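PDB 6A5K: histone-lysine N-methyltransferase, H3 lysine-9 specific SUVH6 from Arabidopsis thaliana, which catalyses the transfer of methyl groups from S-adenosylmethionine to a lysine of histone H3 and probably recognises non-CG DNA methylation through its SRA domain. Local coordinates for residues Ile247-Ile256 against Leu269-Ile277; Tyr238-Asp246 against Pro255-Asp263. The protein carries 1 engineered substitution. All blocks are in the same frame, centred on the assembly; numbering follows the deposited sequence.

Contact 1. Residues Ile247-Ile256 against Leu269-Ile277; sequences ISEGKEQSPI and LFTYTVKLI
Tyr272 lays one face of its ring on Ser248, the first residue of the type I' turn Ser248-Lys251, an example of an aromatic side chain packed against a turn. Ser248 CB sits over the centre of that face, 3.5 Å from the ring centroid and 10° off the normal, a CH-pi contact. Obliquely to the ring, the tip of Ile247 adds CD1 at 4.0 Å from Tyr272 CE2. With the ring swung away from its own backbone N (chi1 -160°), the phenol reaches Glu252, whose carboxylate stands steeply to the ring and accepts from Tyr272 OH through the anti lone pair of OE2, at 2.6 Å. The same hydroxyl bonds to Val449 N, so two partners fix it. Lys251, extended beyond CG, donates from NZ to Tyr272 O at 2.8 Å, in the carbonyl plane, while near its base CB packs on Val274 CG1 at 3.8 Å. Strand 271-272 pairs in parallel with 446-447, and the loop 247-256 is held to the former through both the ring and the backbone O of one tyrosine. The short phenol-carboxylate bond would probably polarise the hydroxyl and strengthen its acceptance from Val449 N.

Contact 2. Residues Tyr238-Asp246 against Pro255-Asp263; sequences YREGLCKLD and PISAVNEID
A classic beta bulge, in which Cys243 and Lys244 both face Ala258, marks the antiparallel pairing of 242-244 with 257-259. Ala258 O takes Cys243 N at 2.7 Å and Lys244 N only weakly, and Ala258 N returns a bond to Lys244 O at 2.9 Å. Beyond the bulge, Leu242 and Val259 form a non-hydrogen-bonded pair, and Asn260 N reaches Gly241 O at 2.7 Å from above the carbonyl plane. Strand 242-244 is an edge strand, within this chain, of a mixed six-stranded sheet, in which 257-259 runs parallel to 355-359. From the type II turn leading into strand 242-244, Arg239 sends an extended side chain across Val259, whose CG2 lies over the guanidinium face, 3.6 Å from Arg239 CZ; Glu356 forms a salt bridge with this arginine. At the other end of the pairing, Asp246 points its carboxylate away from its backbone N (chi1 -171°) and across Pro255. Its OD1, met from above the carboxylate plane, accepts Ile256 N at 3.0 Å and also bonds Ser248 OG, while OD2 takes Gly250 N. Were an alanine to stand here, Ile256 N, Gly250 N and the Ser248 hydroxyl would probably lose the carboxylate that gathers them, allowing the connecting loop to shift.

How the contacts relate
The two contacts interlock along the chain, their segments alternating in the order 238-246, 247-256, 255-263, 269-277, and their centres lie about 16 Å apart. Contact 2 is the hairpin-like edge of the six-stranded sheet that continues into strands 355-359 and 365-369; contact 1 ties the loop joining the two strands of that edge to the next strand, 271-272, which belongs to a separate two-stranded sheet with 446-447. Pro255 and Ile256 belong to both, and Ile247 CG2 packs on Ala258 CB at 4.1 Å. The side chains of Ile247 in contact 1 and Asn260 in contact 2 each lie about 10 Å from the bound S-adenosylmethionine; together the contacts probably help join residues 238-277 to strands of the SET domain.

Contact 1. Residues Ile247-Ile256 against Leu269-Ile277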
ATOM      1  N   ILE A 247     -16.224 -15.064   7.666  1.00 28.83           N
ATOM      2  CA  ILE A 247     -15.952 -16.267   6.880  1.00 29.66           C
ATOM      3  C   ILE A 247     -14.995 -17.227   7.596  1.00 31.31           C
ATOM      4  O   ILE A 247     -14.861 -18.387   7.202  1.00 31.43           O
ATOM      5  CB  ILE A 247     -15.355 -15.933   5.498  1.00 26.71           C
ATOM      6  CG1 ILE A 247     -14.001 -15.235   5.648  1.00 23.06           C
ATOM      7  CG2 ILE A 247     -16.320 -15.072   4.683  1.00 23.86           C
ATOM      8  CD1 ILE A 247     -13.182 -15.243   4.388  1.00 22.65           C
ATOM      9  N   SER A 248     -14.321 -16.742   8.633  1.00 28.83           N
ATOM     10  CA  SER A 248     -13.425 -17.590   9.415  1.00 34.18           C
ATOM     11  C   SER A 248     -14.178 -18.225  10.581  1.00 43.15           C
ATOM     12  O   SER A 248     -13.729 -19.217  11.155  1.00 43.05           O
ATOM     13  CB  SER A 248     -12.233 -16.789   9.936  1.00 30.70           C
ATOM     14  OG  SER A 248     -12.558 -16.157  11.162  1.00 31.31           O
ATOM     15  N   GLU A 249     -15.318 -17.627  10.924  1.00 41.67           N
ATOM     16  CA  GLU A 249     -16.188 -18.112  11.995  1.00 45.59           C
ATOM     17  C   GLU A 249     -15.486 -18.243  13.345  1.00 40.64           C
ATOM     18  O   GLU A 249     -15.642 -19.248  14.039  1.00 39.29           O
ATOM     19  CB  GLU A 249     -16.811 -19.453  11.604  1.00 47.07           C
ATOM     20  CG  GLU A 249     -17.905 -19.332  10.554  1.00 51.19           C
ATOM     21  CD  GLU A 249     -18.302 -20.671   9.964  1.00 56.43           C
ATOM     22  OE1 GLU A 249     -17.486 -21.266   9.228  1.00 55.53           O
ATOM     23  OE2 GLU A 249     -19.428 -21.132  10.243  1.00 62.40           O
ATOM     24  N   GLY A 250     -14.718 -17.221  13.713  1.00 37.60           N
ATOM     25  CA  GLY A 250     -14.131 -17.147  15.038  1.00 35.93           C
ATOM     26  C   GLY A 250     -12.681 -17.579  15.116  1.00 37.08           C
ATOM     27  O   GLY A 250     -12.030 -17.388  16.143  1.00 38.59           O
ATOM     28  N   LYS A 251     -12.165 -18.155  14.033  1.00 34.74           N
ATOM     29  CA  LYS A 251     -10.795 -18.658  14.031  1.00 33.90           C
ATOM     30  C   LYS A 251      -9.780 -17.524  13.932  1.00 35.85           C
ATOM     31  O   LYS A 251      -8.774 -17.522  14.643  1.00 34.74           O
ATOM     32  CB  LYS A 251     -10.599 -19.660  12.893  1.00 32.80           C
ATOM     33  CG  LYS A 251     -11.379 -20.953  13.095  1.00 40.71           C
ATOM     34  CD  LYS A 251     -11.421 -21.788  11.830  1.00 47.75           C
ATOM     35  CE  LYS A 251     -12.050 -23.146  12.093  1.00 54.05           C
ATOM     36  NZ  LYS A 251     -12.401 -23.851  10.826  1.00 55.58           N
ATOM     37  N   GLU A 252     -10.038 -16.562  13.053  1.00 32.78           N
ATOM     38  CA  GLU A 252      -9.221 -15.358  13.021  1.00 33.66           C
ATOM     39  C   GLU A 252      -9.535 -14.519  14.249  1.00 37.96           C
ATOM     40  O   GLU A 252     -10.667 -14.519  14.728  1.00 41.40           O
ATOM     41  CB  GLU A 252      -9.463 -14.549  11.741  1.00 30.73           C
ATOM     42  CG  GLU A 252      -9.044 -15.248  10.455  1.00 29.91           C
ATOM     43  CD  GLU A 252      -7.540 -15.261  10.240  1.00 29.96           C
ATOM     44  OE1 GLU A 252      -6.792 -14.799  11.132  1.00 30.64           O
ATOM     45  OE2 GLU A 252      -7.107 -15.736   9.169  1.00 23.78           O
ATOM     46  N   GLN A 253      -8.535 -13.806  14.758  1.00 34.01           N
ATOM     47  CA  GLN A 253      -8.726 -12.985  15.948  1.00 39.81           C
ATOM     48  C   GLN A 253      -9.683 -11.830  15.663  1.00 43.06           C
ATOM     49  O   GLN A 253     -10.344 -11.324  16.564  1.00 47.05           O
ATOM     50  CB  GLN A 253      -7.383 -12.466  16.467  1.00 44.18           C
ATOM     51  CG  GLN A 253      -6.302 -13.541  16.566  1.00 52.22           C
ATOM     52  CD  GLN A 253      -6.290 -14.235  17.918  1.00 64.32           C
ATOM     53  OE1 GLN A 253      -7.318 -14.732  18.382  1.00 68.29           O
ATOM     54  NE2 GLN A 253      -5.122 -14.289  18.550  1.00 69.28           N
ATOM     55  N   SER A 254      -9.756 -11.430  14.399  1.00 38.87           N
ATOM     56  CA  SER A 254     -10.739 -10.455  13.947  1.00 44.25           C
ATOM     57  C   SER A 254     -11.580 -11.049  12.822  1.00 39.75           C
ATOM     58  O   SER A 254     -11.055 -11.753  11.959  1.00 38.03           O
ATOM     59  CB  SER A 254     -10.054  -9.171  13.476  1.00 53.62           C
ATOM     60  OG  SER A 254      -9.315  -8.573  14.525  1.00 60.50           O
ATOM     61  N   PRO A 255     -12.890 -10.761  12.823  1.00 38.47           N
ATOM     62  CA  PRO A 255     -13.778 -11.347  11.814  1.00 36.68           C
ATOM     63  C   PRO A 255     -13.503 -10.816  10.408  1.00 30.73           C
ATOM     64  O   PRO A 255     -13.160  -9.647  10.234  1.00 31.04           O
ATOM     65  CB  PRO A 255     -15.172 -10.932  12.293  1.00 38.92           C
ATOM     66  CG  PRO A 255     -14.939  -9.662  13.035  1.00 39.72           C
ATOM     67  CD  PRO A 255     -13.608  -9.837  13.719  1.00 39.78           C
ATOM     68  N   ILE A 256     -13.649 -11.687   9.416  1.00 30.29           N
ATOM     69  CA  ILE A 256     -13.475 -11.303   8.024  1.00 25.47           C
ATOM     70  C   ILE A 256     -14.812 -11.444   7.312  1.00 22.50           C
ATOM     71  O   ILE A 256     -15.278 -12.550   7.057  1.00 23.36           O
ATOM     72  CB  ILE A 256     -12.388 -12.154   7.333  1.00 22.73           C
ATOM     73  CG1 ILE A 256     -11.029 -11.894   7.992  1.00 22.05           C
ATOM     74  CG2 ILE A 256     -12.322 -11.838   5.838  1.00 16.66           C
ATOM     75  CD1 ILE A 256      -9.889 -12.772   7.463  1.00 16.95           C
ATOM     76  N   LEU A 269     -17.824 -22.532  -0.756  1.00 33.63           N
ATOM     77  CA  LEU A 269     -17.666 -23.496   0.314  1.00 32.76           C
ATOM     78  C   LEU A 269     -16.205 -23.892   0.463  1.00 28.12           C
ATOM     79  O   LEU A 269     -15.548 -24.217  -0.526  1.00 30.53           O
ATOM     80  CB  LEU A 269     -18.536 -24.721   0.029  1.00 35.97           C
ATOM     81  CG  LEU A 269     -18.510 -25.911   0.975  1.00 36.99           C
ATOM     82  CD1 LEU A 269     -19.114 -25.511   2.304  1.00 42.34           C
ATOM     83  CD2 LEU A 269     -19.291 -27.062   0.358  1.00 37.76           C
ATOM     84  N   PHE A 270     -15.704 -23.835   1.695  1.00 28.23           N
ATOM     85  CA  PHE A 270     -14.360 -24.302   2.035  1.00 26.95           C
ATOM     86  C   PHE A 270     -14.193 -24.298   3.550  1.00 28.04           C
ATOM     87  O   PHE A 270     -14.967 -23.664   4.260  1.00 29.16           O
ATOM     88  CB  PHE A 270     -13.271 -23.433   1.372  1.00 23.64           C
ATOM     89  CG  PHE A 270     -13.107 -22.077   2.001  1.00 24.21           C
ATOM     90  CD1 PHE A 270     -14.005 -21.058   1.729  1.00 22.23           C
ATOM     91  CD2 PHE A 270     -12.050 -21.820   2.861  1.00 21.15           C
ATOM     92  CE1 PHE A 270     -13.861 -19.811   2.312  1.00 21.15           C
ATOM     93  CE2 PHE A 270     -11.898 -20.572   3.444  1.00 20.03           C
ATOM     94  CZ  PHE A 270     -12.800 -19.569   3.167  1.00 20.03           C
ATOM     95  N   THR A 271     -13.178 -24.998   4.043  1.00 28.04           N
ATOM     96  CA  THR A 271     -12.888 -25.009   5.474  1.00 28.84           C
ATOM     97  C   THR A 271     -11.829 -23.967   5.820  1.00 28.72           C
ATOM     98  O   THR A 271     -10.692 -24.047   5.352  1.00 24.28           O
ATOM     99  CB  THR A 271     -12.413 -26.399   5.940  1.00 37.47           C
ATOM    100  OG1 THR A 271     -13.387 -27.384   5.572  1.00 33.02           O
ATOM    101  CG2 THR A 271     -12.211 -26.430   7.451  1.00 35.97           C
ATOM    102  N   TYR A 272     -12.197 -22.989   6.642  1.00 26.55           N
ATOM    103  CA  TYR A 272     -11.258 -21.930   6.977  1.00 28.13           C
ATOM    104  C   TYR A 272     -10.187 -22.455   7.919  1.00 27.46           C
ATOM    105  O   TYR A 272     -10.492 -23.112   8.908  1.00 29.42           O
ATOM    106  CB  TYR A 272     -11.964 -20.721   7.611  1.00 31.14           C
ATOM    107  CG  TYR A 272     -11.116 -19.469   7.515  1.00 22.02           C
ATOM    108  CD1 TYR A 272     -10.083 -19.235   8.415  1.00 24.19           C
ATOM    109  CD2 TYR A 272     -11.324 -18.546   6.504  1.00 23.82           C
ATOM    110  CE1 TYR A 272      -9.283 -18.103   8.314  1.00 23.31           C
ATOM    111  CE2 TYR A 272     -10.533 -17.414   6.391  1.00 22.32           C
ATOM    112  CZ  TYR A 272      -9.518 -17.194   7.299  1.00 22.68           C
ATOM    113  OH  TYR A 272      -8.738 -16.068   7.175  1.00 17.65           O
ATOM    114  N   THR A 273      -8.931 -22.151   7.611  1.00 24.19           N
ATOM    115  CA  THR A 273      -7.818 -22.591   8.442  1.00 27.61           C
ATOM    116  C   THR A 273      -6.804 -21.470   8.650  1.00 27.08           C
ATOM    117  O   THR A 273      -6.378 -20.829   7.689  1.00 27.72           O
ATOM    118  CB  THR A 273      -7.094 -23.797   7.812  1.00 34.62           C
ATOM    119  OG1 THR A 273      -8.059 -24.725   7.298  1.00 43.19           O
ATOM    120  CG2 THR A 273      -6.227 -24.485   8.850  1.00 31.80           C
ATOM    121  N   VAL A 274      -6.412 -21.234   9.898  1.00 27.82           N
ATOM    122  CA  VAL A 274      -5.384 -20.234  10.185  1.00 30.50           C
ATOM    123  C   VAL A 274      -4.008 -20.890  10.329  1.00 33.48           C
ATOM    124  O   VAL A 274      -3.001 -20.211  10.517  1.00 38.69           O
ATOM    125  CB  VAL A 274      -5.693 -19.429  11.470  1.00 34.63           C
ATOM    126  CG1 VAL A 274      -7.120 -18.918  11.453  1.00 38.80           C
ATOM    127  CG2 VAL A 274      -5.456 -20.287  12.701  1.00 38.45           C
ATOM    128  N   LYS A 275      -3.966 -22.213  10.234  1.00 42.00           N
ATOM    129  CA  LYS A 275      -2.707 -22.933  10.398  1.00 40.38           C
ATOM    130  C   LYS A 275      -2.334 -23.757   9.171  1.00 32.40           C
ATOM    131  O   LYS A 275      -3.178 -24.413   8.562  1.00 32.35           O
ATOM    132  CB  LYS A 275      -2.769 -23.839  11.634  1.00 42.82           C
ATOM    133  CG  LYS A 275      -2.997 -23.082  12.931  1.00 49.13           C
ATOM    134  CD  LYS A 275      -1.838 -23.270  13.897  1.00 54.76           C
ATOM    135  CE  LYS A 275      -2.245 -24.123  15.090  1.00 60.80           C
ATOM    136  NZ  LYS A 275      -1.439 -23.801  16.305  1.00 64.41           N
ATOM    137  N   LEU A 276      -1.053 -23.725   8.821  1.00 34.20           N
ATOM    138  CA  LEU A 276      -0.552 -24.550   7.733  1.00 35.62           C
ATOM    139  C   LEU A 276      -0.710 -26.029   8.057  1.00 35.21           C
ATOM    140  O   LEU A 276      -0.548 -26.448   9.206  1.00 36.75           O
ATOM    141  CB  LEU A 276       0.915 -24.234   7.443  1.00 37.47           C
ATOM    142  CG  LEU A 276       1.198 -22.931   6.700  1.00 31.79           C
ATOM    143  CD1 LEU A 276       2.696 -22.660   6.684  1.00 29.70           C
ATOM    144  CD2 LEU A 276       0.640 -23.009   5.285  1.00 27.33           C
ATOM    145  N   ILE A 277      -1.043 -26.815   7.044  1.00 32.97           N
ATOM    146  CA  ILE A 277      -1.113 -28.257   7.210  1.00 35.76           C
ATOM    147  C   ILE A 277       0.099 -28.895   6.548  1.00 35.53           C
ATOM    148  O   ILE A 277       0.271 -28.816   5.331  1.00 33.80           O
ATOM    149  CB  ILE A 277      -2.409 -28.826   6.626  1.00 37.53           C
ATOM    150  CG1 ILE A 277      -3.608 -28.124   7.268  1.00 38.05           C
ATOM    151  CG2 ILE A 277      -2.471 -30.347   6.818  1.00 40.52           C
ATOM    152  CD1 ILE A 277      -4.907 -28.385   6.567  1.00 39.44           C
TER
HETATM  153  O   HOH W   1     -14.794 -22.894   8.283  1.00 38.52           O

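Contact 2. Residues Tyr238-Asp246 against Pro255-Asp263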
ATOM      1  N   TYR A 238     -26.793  -0.309   8.058  1.00 66.04           N
ATOM      2  CA  TYR A 238     -27.535  -1.055   7.052  1.00 72.04           C
ATOM      3  C   TYR A 238     -26.701  -1.396   5.822  1.00 66.79           C
ATOM      4  O   TYR A 238     -27.252  -1.557   4.733  1.00 70.28           O
ATOM      5  CB  TYR A 238     -28.759  -0.240   6.627  1.00 78.60           C
ATOM      6  CG  TYR A 238     -28.415   1.111   6.020  1.00 83.66           C
ATOM      7  CD1 TYR A 238     -28.214   1.249   4.652  1.00 84.63           C
ATOM      8  CD2 TYR A 238     -28.289   2.244   6.818  1.00 87.78           C
ATOM      9  CE1 TYR A 238     -27.901   2.469   4.093  1.00 84.93           C
ATOM     10  CE2 TYR A 238     -27.977   3.475   6.262  1.00 88.75           C
ATOM     11  CZ  TYR A 238     -27.785   3.578   4.899  1.00 87.04           C
ATOM     12  OH  TYR A 238     -27.474   4.795   4.337  1.00 86.71           O
ATOM     13  N   ARG A 239     -25.386  -1.510   6.001  1.00 61.60           N
ATOM     14  CA  ARG A 239     -24.449  -1.620   4.879  1.00 52.42           C
ATOM     15  C   ARG A 239     -24.885  -2.617   3.810  1.00 47.36           C
ATOM     16  O   ARG A 239     -25.053  -3.810   4.077  1.00 45.17           O
ATOM     17  CB  ARG A 239     -23.058  -2.004   5.374  1.00 51.82           C
ATOM     18  CG  ARG A 239     -22.027  -1.980   4.259  1.00 48.23           C
ATOM     19  CD  ARG A 239     -20.690  -2.504   4.704  1.00 39.54           C
ATOM     20  NE  ARG A 239     -19.737  -2.491   3.601  1.00 32.66           N
ATOM     21  CZ  ARG A 239     -18.532  -3.045   3.649  1.00 28.47           C
ATOM     22  NH1 ARG A 239     -18.120  -3.657   4.751  1.00 26.08           N
ATOM     23  NH2 ARG A 239     -17.736  -2.982   2.593  1.00 27.37           N
ATOM     24  N   GLU A 240     -25.070  -2.103   2.597  1.00 44.96           N
ATOM     25  CA  GLU A 240     -25.547  -2.901   1.477  1.00 44.76           C
ATOM     26  C   GLU A 240     -24.621  -4.065   1.163  1.00 37.08           C
ATOM     27  O   GLU A 240     -23.397  -3.926   1.199  1.00 35.65           O
ATOM     28  CB  GLU A 240     -25.713  -2.026   0.231  1.00 51.05           C
ATOM     29  CG  GLU A 240     -27.118  -1.466   0.041  1.00 66.61           C
ATOM     30  CD  GLU A 240     -27.279  -0.079   0.633  1.00 77.58           C
ATOM     31  OE1 GLU A 240     -26.398   0.775   0.398  1.00 78.90           O
ATOM     32  OE2 GLU A 240     -28.286   0.156   1.334  1.00 84.34           O
ATOM     33  N   GLY A 241     -25.216  -5.216   0.867  1.00 34.10           N
ATOM     34  CA  GLY A 241     -24.476  -6.347   0.338  1.00 33.49           C
ATOM     35  C   GLY A 241     -23.816  -7.287   1.330  1.00 33.32           C
ATOM     36  O   GLY A 241     -23.244  -8.300   0.930  1.00 30.16           O
ATOM     37  N   LEU A 242     -23.891  -6.968   2.618  1.00 33.09           N
ATOM     38  CA  LEU A 242     -23.280  -7.821   3.636  1.00 33.09           C
ATOM     39  C   LEU A 242     -23.889  -9.229   3.621  1.00 34.61           C
ATOM     40  O   LEU A 242     -25.096  -9.401   3.806  1.00 37.46           O
ATOM     41  CB  LEU A 242     -23.426  -7.190   5.020  1.00 41.36           C
ATOM     42  CG  LEU A 242     -22.698  -7.890   6.170  1.00 43.34           C
ATOM     43  CD1 LEU A 242     -21.213  -7.977   5.884  1.00 31.68           C
ATOM     44  CD2 LEU A 242     -22.954  -7.173   7.493  1.00 46.55           C
ATOM     45  N   CYS A 243     -23.038 -10.223   3.387  1.00 32.82           N
ATOM     46  CA  CYS A 243     -23.441 -11.624   3.253  1.00 37.51           C
ATOM     47  C   CYS A 243     -23.188 -12.411   4.523  1.00 35.31           C
ATOM     48  O   CYS A 243     -24.011 -13.211   4.950  1.00 40.48           O
ATOM     49  CB  CYS A 243     -22.667 -12.304   2.117  1.00 39.81           C
ATOM     50  SG  CYS A 243     -22.788 -11.536   0.522  1.00 56.14           S
ATOM     51  N   LYS A 244     -22.014 -12.193   5.099  1.00 33.44           N
ATOM     52  CA  LYS A 244     -21.519 -13.005   6.199  1.00 37.18           C
ATOM     53  C   LYS A 244     -20.648 -12.141   7.097  1.00 36.72           C
ATOM     54  O   LYS A 244     -19.810 -11.387   6.607  1.00 33.80           O
ATOM     55  CB  LYS A 244     -20.721 -14.198   5.659  1.00 37.00           C
ATOM     56  CG  LYS A 244     -20.496 -15.333   6.648  1.00 45.01           C
ATOM     57  CD  LYS A 244     -20.309 -16.657   5.912  1.00 47.08           C
ATOM     58  CE  LYS A 244     -19.956 -17.794   6.864  1.00 44.90           C
ATOM     59  NZ  LYS A 244     -21.106 -18.206   7.713  1.00 53.00           N
ATOM     60  N   LEU A 245     -20.841 -12.240   8.406  1.00 35.44           N
ATOM     61  CA  LEU A 245     -20.064 -11.425   9.332  1.00 34.92           C
ATOM     62  C   LEU A 245     -18.617 -11.916   9.425  1.00 32.36           C
ATOM     63  O   LEU A 245     -17.681 -11.121   9.560  1.00 30.52           O
ATOM     64  CB  LEU A 245     -20.706 -11.425  10.722  1.00 38.39           C
ATOM     65  CG  LEU A 245     -21.982 -10.603  10.943  1.00 51.67           C
ATOM     66  CD1 LEU A 245     -21.837  -9.214  10.344  1.00 42.17           C
ATOM     67  CD2 LEU A 245     -23.234 -11.308  10.413  1.00 54.30           C
ATOM     68  N   ASP A 246     -18.433 -13.229   9.344  1.00 32.42           N
ATOM     69  CA  ASP A 246     -17.115 -13.812   9.560  1.00 35.44           C
ATOM     70  C   ASP A 246     -16.929 -15.121   8.796  1.00 30.18           C
ATOM     71  O   ASP A 246     -17.401 -16.164   9.233  1.00 31.98           O
ATOM     72  CB  ASP A 246     -16.894 -14.040  11.060  1.00 36.21           C
ATOM     73  CG  ASP A 246     -15.468 -14.432  11.391  1.00 35.65           C
ATOM     74  OD1 ASP A 246     -14.591 -14.327  10.504  1.00 27.56           O
ATOM     75  OD2 ASP A 246     -15.225 -14.835  12.547  1.00 32.18           O
ATOM     76  N   PRO A 255     -12.890 -10.761  12.823  1.00 38.47           N
ATOM     77  CA  PRO A 255     -13.778 -11.347  11.814  1.00 36.68           C
ATOM     78  C   PRO A 255     -13.503 -10.816  10.408  1.00 30.73           C
ATOM     79  O   PRO A 255     -13.160  -9.647  10.234  1.00 31.04           O
ATOM     80  CB  PRO A 255     -15.172 -10.932  12.293  1.00 38.92           C
ATOM     81  CG  PRO A 255     -14.939  -9.662  13.035  1.00 39.72           C
ATOM     82  CD  PRO A 255     -13.608  -9.837  13.719  1.00 39.78           C
ATOM     83  N   ILE A 256     -13.649 -11.687   9.416  1.00 30.29           N
ATOM     84  CA  ILE A 256     -13.475 -11.303   8.024  1.00 25.47           C
ATOM     85  C   ILE A 256     -14.812 -11.444   7.312  1.00 22.50           C
ATOM     86  O   ILE A 256     -15.278 -12.550   7.057  1.00 23.36           O
ATOM     87  CB  ILE A 256     -12.388 -12.154   7.333  1.00 22.73           C
ATOM     88  CG1 ILE A 256     -11.029 -11.894   7.992  1.00 22.05           C
ATOM     89  CG2 ILE A 256     -12.322 -11.838   5.838  1.00 16.66           C
ATOM     90  CD1 ILE A 256      -9.889 -12.772   7.463  1.00 16.95           C
ATOM     91  N   SER A 257     -15.439 -10.315   7.014  1.00 22.70           N
ATOM     92  CA  SER A 257     -16.790 -10.327   6.467  1.00 30.38           C
ATOM     93  C   SER A 257     -16.793 -10.517   4.955  1.00 24.16           C
ATOM     94  O   SER A 257     -15.747 -10.451   4.297  1.00 24.21           O
ATOM     95  CB  SER A 257     -17.521  -9.033   6.826  1.00 37.85           C
ATOM     96  OG  SER A 257     -16.813  -7.907   6.335  1.00 43.49           O
ATOM     97  N   ALA A 258     -17.982 -10.754   4.413  1.00 26.67           N
ATOM     98  CA  ALA A 258     -18.162 -10.899   2.975  1.00 24.61           C
ATOM     99  C   ALA A 258     -19.262  -9.963   2.481  1.00 25.71           C
ATOM    100  O   ALA A 258     -20.372  -9.931   3.030  1.00 27.56           O
ATOM    101  CB  ALA A 258     -18.490 -12.332   2.622  1.00 28.81           C
ATOM    102  N   VAL A 259     -18.946  -9.209   1.436  1.00 23.19           N
ATOM    103  CA  VAL A 259     -19.875  -8.241   0.872  1.00 23.96           C
ATOM    104  C   VAL A 259     -20.115  -8.539  -0.607  1.00 25.74           C
ATOM    105  O   VAL A 259     -19.177  -8.766  -1.369  1.00 20.87           O
ATOM    106  CB  VAL A 259     -19.347  -6.796   1.039  1.00 27.39           C
ATOM    107  CG1 VAL A 259     -20.250  -5.796   0.320  1.00 27.16           C
ATOM    108  CG2 VAL A 259     -19.214  -6.445   2.513  1.00 29.48           C
ATOM    109  N   ASN A 260     -21.378  -8.558  -1.009  1.00 25.72           N
ATOM    110  CA  ASN A 260     -21.714  -8.760  -2.413  1.00 26.45           C
ATOM    111  C   ASN A 260     -22.787  -7.763  -2.837  1.00 29.87           C
ATOM    112  O   ASN A 260     -23.940  -7.867  -2.432  1.00 28.58           O
ATOM    113  CB  ASN A 260     -22.186 -10.198  -2.656  1.00 27.19           C
ATOM    114  CG  ASN A 260     -22.385 -10.517  -4.132  1.00 25.08           C
ATOM    115  OD1 ASN A 260     -22.466  -9.622  -4.975  1.00 27.49           O
ATOM    116  ND2 ASN A 260     -22.469 -11.807  -4.447  1.00 26.86           N
ATOM    117  N   GLU A 261     -22.394  -6.790  -3.646  1.00 28.65           N
ATOM    118  CA  GLU A 261     -23.331  -5.791  -4.141  1.00 33.14           C
ATOM    119  C   GLU A 261     -23.549  -5.974  -5.636  1.00 28.67           C
ATOM    120  O   GLU A 261     -24.116  -5.110  -6.304  1.00 31.87           O
ATOM    121  CB  GLU A 261     -22.819  -4.383  -3.837  1.00 36.90           C
ATOM    122  CG  GLU A 261     -22.383  -4.196  -2.393  1.00 44.35           C
ATOM    123  CD  GLU A 261     -21.887  -2.793  -2.108  1.00 51.22           C
ATOM    124  OE1 GLU A 261     -20.700  -2.641  -1.748  1.00 51.97           O
ATOM    125  OE2 GLU A 261     -22.688  -1.842  -2.242  1.00 53.71           O
ATOM    126  N   ILE A 262     -23.100  -7.112  -6.150  1.00 32.62           N
ATOM    127  CA  ILE A 262     -23.141  -7.390  -7.581  1.00 35.11           C
ATOM    128  C   ILE A 262     -24.271  -8.352  -7.936  1.00 35.49           C
ATOM    129  O   ILE A 262     -25.039  -8.111  -8.866  1.00 34.64           O
ATOM    130  CB  ILE A 262     -21.808  -7.989  -8.072  1.00 27.10           C
ATOM    131  CG1 ILE A 262     -20.640  -7.046  -7.755  1.00 25.28           C
ATOM    132  CG2 ILE A 262     -21.878  -8.296  -9.561  1.00 26.50           C
ATOM    133  CD1 ILE A 262     -20.847  -5.628  -8.259  1.00 27.40           C
ATOM    134  N   ASP A 263     -24.358  -9.448  -7.192  1.00 34.39           N
ATOM    135  CA  ASP A 263     -25.364 -10.478  -7.442  1.00 37.72           C
ATOM    136  C   ASP A 263     -25.853 -11.095  -6.129  1.00 35.71           C
ATOM    137  O   ASP A 263     -25.699 -10.499  -5.062  1.00 34.88           O
ATOM    138  CB  ASP A 263     -24.798 -11.551  -8.378  1.00 35.96           C
ATOM    139  CG  ASP A 263     -23.436 -12.058  -7.934  1.00 40.28           C
ATOM    140  OD1 ASP A 263     -23.282 -12.396  -6.742  1.00 40.63           O
ATOM    141  OD2 ASP A 263     -22.509 -12.094  -8.774  1.00 40.65           O
TER
HETATM  142  O   HOH W   2     -20.949  -2.226   1.228  1.00 37.09           O
HETATM  143  O   HOH W   3     -18.495  -1.083   0.374  1.00 38.02           O